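Local coordinates for protein HTP-2 (Caenorhabditis elegans, PDB 4TZM), which probably helps build the meiotic chromosome axis as a HORMA domain protein that binds a closure motif peptide of HTP-3, at residues V32-A45 / G233-Q245. Sequence-based numbering, arbitrary orientation.
Sequences VSDPDRSSNFMIRA and GHLRPGHHAAHMQ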
loop_
_atom_site.group_PDB
_atom_site.type_symbol
_atom_site.label_atom_id
_atom_site.label_comp_id
_atom_site.label_asym_id
_atom_site.label_seq_id
_atom_site.Cartn_x
_atom_site.Cartn_y
_atom_site.Cartn_z
ATOM N N VAL A 32 15.889 4.107 5.073
ATOM C CA VAL A 32 14.615 3.693 5.653
ATOM C C VAL A 32 14.801 3.009 7.005
ATOM O O VAL A 32 13.884 2.358 7.504
ATOM C CB VAL A 32 13.856 2.726 4.716
ATOM C CG1 VAL A 32 13.496 3.414 3.410
ATOM C CG2 VAL A 32 14.691 1.472 4.457
ATOM N N SER A 33 15.986 3.158 7.592
ATOM C CA SER A 33 16.330 2.444 8.821
ATOM C C SER A 33 15.808 3.127 10.089
ATOM O O SER A 33 15.517 2.458 11.082
ATOM C CB SER A 33 17.848 2.266 8.911
ATOM O OG SER A 33 18.517 3.502 8.724
ATOM N N ASP A 34 15.692 4.452 10.056
ATOM C CA ASP A 34 15.215 5.211 11.210
ATOM C C ASP A 34 13.684 5.339 11.178
ATOM O O ASP A 34 13.085 5.263 10.108
ATOM C CB ASP A 34 15.885 6.591 11.251
ATOM C CG ASP A 34 15.496 7.460 10.080
ATOM O OD1 ASP A 34 16.157 7.362 9.025
ATOM O OD2 ASP A 34 14.534 8.243 10.218
ATOM N N PRO A 35 13.050 5.522 12.354
ATOM C CA PRO A 35 11.584 5.507 12.490
ATOM C C PRO A 35 10.822 6.448 11.556
ATOM O O PRO A 35 9.810 6.039 10.987
ATOM C CB PRO A 35 11.367 5.938 13.942
ATOM C CG PRO A 35 12.599 5.485 14.649
ATOM C CD PRO A 35 13.715 5.684 13.662
ATOM N N ASP A 36 11.280 7.689 11.418
ATOM C CA ASP A 36 10.585 8.653 10.576
ATOM C C ASP A 36 10.689 8.303 9.092
ATOM O O ASP A 36 9.700 8.376 8.363
ATOM C CB ASP A 36 11.124 10.065 10.820
ATOM C CG ASP A 36 10.508 10.720 12.045
ATOM O OD1 ASP A 36 9.391 10.319 12.432
ATOM O OD2 ASP A 36 11.138 11.636 12.618
ATOM N N ARG A 37 11.881 7.919 8.647
ATOM C CA ARG A 37 12.081 7.601 7.239
ATOM C C ARG A 37 11.534 6.215 6.887
ATOM O O ARG A 37 11.215 5.943 5.731
ATOM C CB ARG A 37 13.563 7.718 6.872
ATOM C CG ARG A 37 13.949 9.122 6.415
ATOM C CD ARG A 37 15.427 9.247 6.080
ATOM N NE ARG A 37 16.263 9.259 7.276
ATOM C CZ ARG A 37 17.571 9.494 7.272
ATOM N NH1 ARG A 37 18.200 9.738 6.131
ATOM N NH2 ARG A 37 18.253 9.485 8.410
ATOM N N SER A 38 11.415 5.352 7.891
ATOM C CA SER A 38 10.762 4.055 7.728
ATOM C C SER A 38 9.280 4.266 7.456
ATOM O O SER A 38 8.653 3.539 6.677
ATOM C CB SER A 38 10.955 3.194 8.977
ATOM O OG SER A 38 10.071 2.087 8.989
ATOM N N SER A 39 8.742 5.284 8.120
ATOM C CA SER A 39 7.346 5.670 8.024
ATOM C C SER A 39 7.093 6.464 6.743
ATOM O O SER A 39 6.059 6.303 6.090
ATOM C CB SER A 39 6.955 6.495 9.249
ATOM O OG SER A 39 5.555 6.653 9.323
ATOM N N ASN A 40 8.047 7.318 6.386
ATOM C CA ASN A 40 7.968 8.048 5.130
ATOM C C ASN A 40 7.984 7.090 3.960
ATOM O O ASN A 40 7.378 7.353 2.921
ATOM C CB ASN A 40 9.119 9.046 5.003
ATOM C CG ASN A 40 8.920 10.270 5.870
ATOM O OD1 ASN A 40 7.790 10.645 6.164
ATOM N ND2 ASN A 40 10.017 10.897 6.288
ATOM N N PHE A 41 8.679 5.969 4.122
ATOM C CA PHE A 41 8.704 4.994 3.053
ATOM C C PHE A 41 7.330 4.348 2.852
ATOM O O PHE A 41 6.907 4.143 1.720
ATOM C CB PHE A 41 9.752 3.907 3.302
ATOM C CG PHE A 41 9.676 2.799 2.303
ATOM C CD1 PHE A 41 10.267 2.936 1.062
ATOM C CD2 PHE A 41 8.956 1.649 2.575
ATOM C CE1 PHE A 41 10.171 1.934 0.121
ATOM C CE2 PHE A 41 8.855 0.649 1.641
ATOM C CZ PHE A 41 9.463 0.790 0.410
ATOM N N MET A 42 6.641 4.016 3.941
ATOM C CA MET A 42 5.330 3.375 3.832
ATOM C C MET A 42 4.324 4.298 3.143
ATOM O O MET A 42 3.476 3.847 2.375
ATOM C CB MET A 42 4.800 2.966 5.210
ATOM C CG MET A 42 5.570 1.838 5.888
ATOM S SD MET A 42 5.761 0.383 4.839
ATOM C CE MET A 42 5.844 -0.911 6.064
ATOM N N ILE A 43 4.426 5.591 3.436
ATOM C CA ILE A 43 3.590 6.603 2.798
ATOM C C ILE A 43 3.775 6.587 1.281
ATOM O O ILE A 43 2.798 6.591 0.532
ATOM C CB ILE A 43 3.904 8.011 3.350
ATOM C CG1 ILE A 43 3.687 8.039 4.866
ATOM C CG2 ILE A 43 3.053 9.067 2.664
ATOM C CD1 ILE A 43 3.866 9.397 5.499
ATOM N N ARG A 44 5.028 6.557 0.836
ATOM C CA ARG A 44 5.332 6.501 -0.588
ATOM C C ARG A 44 4.908 5.158 -1.175
ATOM O O ARG A 44 4.459 5.093 -2.315
ATOM C CB ARG A 44 6.825 6.746 -0.837
ATOM C CG ARG A 44 7.382 8.010 -0.185
ATOM C CD ARG A 44 6.638 9.278 -0.603
ATOM N NE ARG A 44 6.896 9.660 -1.990
ATOM C CZ ARG A 44 5.948 9.827 -2.908
ATOM N NH1 ARG A 44 4.676 9.648 -2.583
ATOM N NH2 ARG A 44 6.267 10.176 -4.148
ATOM N N ALA A 45 5.038 4.091 -0.389
ATOM C CA ALA A 45 4.643 2.754 -0.832
ATOM C C ALA A 45 3.136 2.652 -1.075
ATOM O O ALA A 45 2.699 2.065 -2.063
ATOM C CB ALA A 45 5.084 1.706 0.183
ATOM N N GLY A 233 2.941 -9.534 -1.870
ATOM C CA GLY A 233 4.245 -9.367 -1.258
ATOM C C GLY A 233 4.202 -8.587 0.044
ATOM O O GLY A 233 3.129 -8.245 0.545
ATOM N N HIS A 234 5.382 -8.306 0.588
ATOM C CA HIS A 234 5.505 -7.602 1.856
ATOM C C HIS A 234 6.590 -6.528 1.805
ATOM O O HIS A 234 7.376 -6.461 0.861
ATOM C CB HIS A 234 5.805 -8.590 2.984
ATOM C CG HIS A 234 7.120 -9.289 2.838
ATOM N ND1 HIS A 234 7.261 -10.478 2.153
ATOM C CD2 HIS A 234 8.356 -8.963 3.284
ATOM C CE1 HIS A 234 8.527 -10.855 2.188
ATOM N NE2 HIS A 234 9.212 -9.955 2.869
ATOM N N LEU A 235 6.614 -5.688 2.834
ATOM C CA LEU A 235 7.601 -4.626 2.970
ATOM C C LEU A 235 8.108 -4.623 4.405
ATOM O O LEU A 235 7.321 -4.755 5.343
ATOM C CB LEU A 235 6.995 -3.262 2.601
ATOM C CG LEU A 235 6.625 -3.036 1.130
ATOM C CD1 LEU A 235 5.781 -1.777 0.945
ATOM C CD2 LEU A 235 7.874 -2.970 0.264
ATOM N N ARG A 236 9.421 -4.503 4.579
ATOM C CA ARG A 236 10.003 -4.476 5.916
ATOM C C ARG A 236 11.092 -3.412 5.999
ATOM O O ARG A 236 12.282 -3.725 5.915
ATOM C CB ARG A 236 10.566 -5.855 6.290
ATOM C CG ARG A 236 11.125 -5.992 7.720
ATOM C CD ARG A 236 10.122 -5.552 8.776
ATOM N NE ARG A 236 10.456 -6.015 10.124
ATOM C CZ ARG A 236 11.040 -5.269 11.060
ATOM N NH1 ARG A 236 11.376 -4.012 10.806
ATOM N NH2 ARG A 236 11.288 -5.783 12.256
ATOM N N PRO A 237 10.687 -2.140 6.141
ATOM C CA PRO A 237 11.671 -1.105 6.466
ATOM C C PRO A 237 12.096 -1.193 7.931
ATOM O O PRO A 237 11.812 -2.192 8.593
ATOM C CB PRO A 237 10.928 0.200 6.172
ATOM C CG PRO A 237 9.493 -0.144 6.250
ATOM C CD PRO A 237 9.370 -1.570 5.811
ATOM N N GLY A 238 12.765 -0.157 8.425
ATOM C CA GLY A 238 13.326 -0.173 9.763
ATOM C C GLY A 238 12.368 -0.468 10.905
ATOM O O GLY A 238 12.705 -1.223 11.817
ATOM N N HIS A 239 11.176 0.119 10.879
ATOM C CA HIS A 239 10.322 0.062 12.061
ATOM C C HIS A 239 8.872 -0.263 11.745
ATOM O O HIS A 239 8.001 -0.160 12.610
ATOM C CB HIS A 239 10.418 1.388 12.822
ATOM C CG HIS A 239 11.814 1.725 13.243
ATOM N ND1 HIS A 239 12.280 1.506 14.519
ATOM C CD2 HIS A 239 12.855 2.230 12.540
ATOM C CE1 HIS A 239 13.545 1.877 14.592
ATOM N NE2 HIS A 239 13.920 2.320 13.406
ATOM N N HIS A 240 8.619 -0.673 10.510
ATOM C CA HIS A 240 7.269 -0.987 10.082
ATOM C C HIS A 240 7.277 -2.211 9.181
ATOM O O HIS A 240 8.315 -2.579 8.632
ATOM C CB HIS A 240 6.643 0.197 9.336
ATOM C CG HIS A 240 6.619 1.470 10.121
ATOM N ND1 HIS A 240 7.729 2.274 10.267
ATOM C CD2 HIS A 240 5.622 2.077 10.811
ATOM C CE1 HIS A 240 7.418 3.322 11.014
ATOM N NE2 HIS A 240 6.145 3.223 11.355
ATOM N N ALA A 241 6.117 -2.839 9.039
ATOM C CA ALA A 241 5.943 -3.915 8.076
ATOM C C ALA A 241 4.563 -3.811 7.442
ATOM O O ALA A 241 3.610 -3.373 8.086
ATOM C CB ALA A 241 6.136 -5.279 8.737
ATOM N N ALA A 242 4.468 -4.204 6.176
ATOM C CA ALA A 242 3.198 -4.195 5.469
ATOM C C ALA A 242 2.982 -5.512 4.721
ATOM O O ALA A 242 3.937 -6.116 4.224
ATOM C CB ALA A 242 3.137 -3.023 4.507
ATOM N N HIS A 243 1.732 -5.961 4.656
ATOM C CA HIS A 243 1.389 -7.162 3.902
ATOM C C HIS A 243 0.311 -6.851 2.864
ATOM O O HIS A 243 -0.787 -6.412 3.212
ATOM C CB HIS A 243 0.915 -8.270 4.838
ATOM C CG HIS A 243 0.689 -9.580 4.151
ATOM N ND1 HIS A 243 -0.558 -10.159 4.050
ATOM C CD2 HIS A 243 1.547 -10.419 3.525
ATOM C CE1 HIS A 243 -0.455 -11.305 3.396
ATOM N NE2 HIS A 243 0.810 -11.483 3.066
ATOM N N MET A 244 0.640 -7.078 1.595
ATOM C CA MET A 244 -0.259 -6.789 0.480
ATOM C C MET A 244 -0.957 -8.066 -0.000
ATOM O O MET A 244 -0.312 -9.090 -0.248
ATOM C CB MET A 244 0.520 -6.127 -0.667
ATOM C CG MET A 244 -0.341 -5.548 -1.788
ATOM S SD MET A 244 -1.315 -4.105 -1.303
ATOM C CE MET A 244 -2.209 -3.759 -2.818
ATOM N N GLN A 245 -2.279 -8.002 -0.116
ATOM C CA GLN A 245 -3.082 -9.165 -0.476
ATOM C C GLN A 245 -4.155 -8.792 -1.488
ATOM O O GLN A 245 -4.549 -7.632 -1.585
ATOM C CB GLN A 245 -3.733 -9.770 0.770
ATOM C CG GLN A 245 -3.184 -11.122 1.181
ATOM C CD GLN A 245 -3.621 -11.531 2.577
ATOM O OE1 GLN A 245 -4.138 -10.717 3.341
ATOM N NE2 GLN A 245 -3.409 -12.799 2.917
#
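Ser38 OG is gripped by two groups at the end of the hairpin: from the turn, His239 N donates to it at 2.9 Å (N-H...O 157°), and from the first residue of strand 240-248, His240 ND1 lies 2.7 Å from OG in a hydrogen bond that either atom could donate. The hydroxyl can meet both because it stands anti to the backbone N of Ser38 (chi1 165°), and approaches the His240 ring at its edge, near the ring plane. One residue earlier in the turn, Gly238 N donates to Val32 O over 2.9 Å. The backbones run close here, the Ser33 and Gly238 CA atoms being 4.1 Å apart. Pro35 CG lies over one face of the His239 ring, 3.7 Å from the centroid and 12° off its normal, a CH-pi contact; at the ring edge NE2 gives a weak, bent bond to Ser33 O. An alanine in place of His239 would probably leave Pro35 without its aromatic partner and Ser33 O without that weak donor. Deeper in, Met42, its chain bent at chi2, places CE 3.5 Å from His240 CB and 3.6 Å from Pro237 CD, while Ala45 CB meets Leu235 CD1. The start of helix 35-56 packs against the hairpin of strands 228-235 and 240-248 within the HORMA domain, with helix 164-185 touching Phe41 and Ala45, and helix 84-102 reaching Ser39, whose OG is hydrogen-bonded to Thr100 OG1.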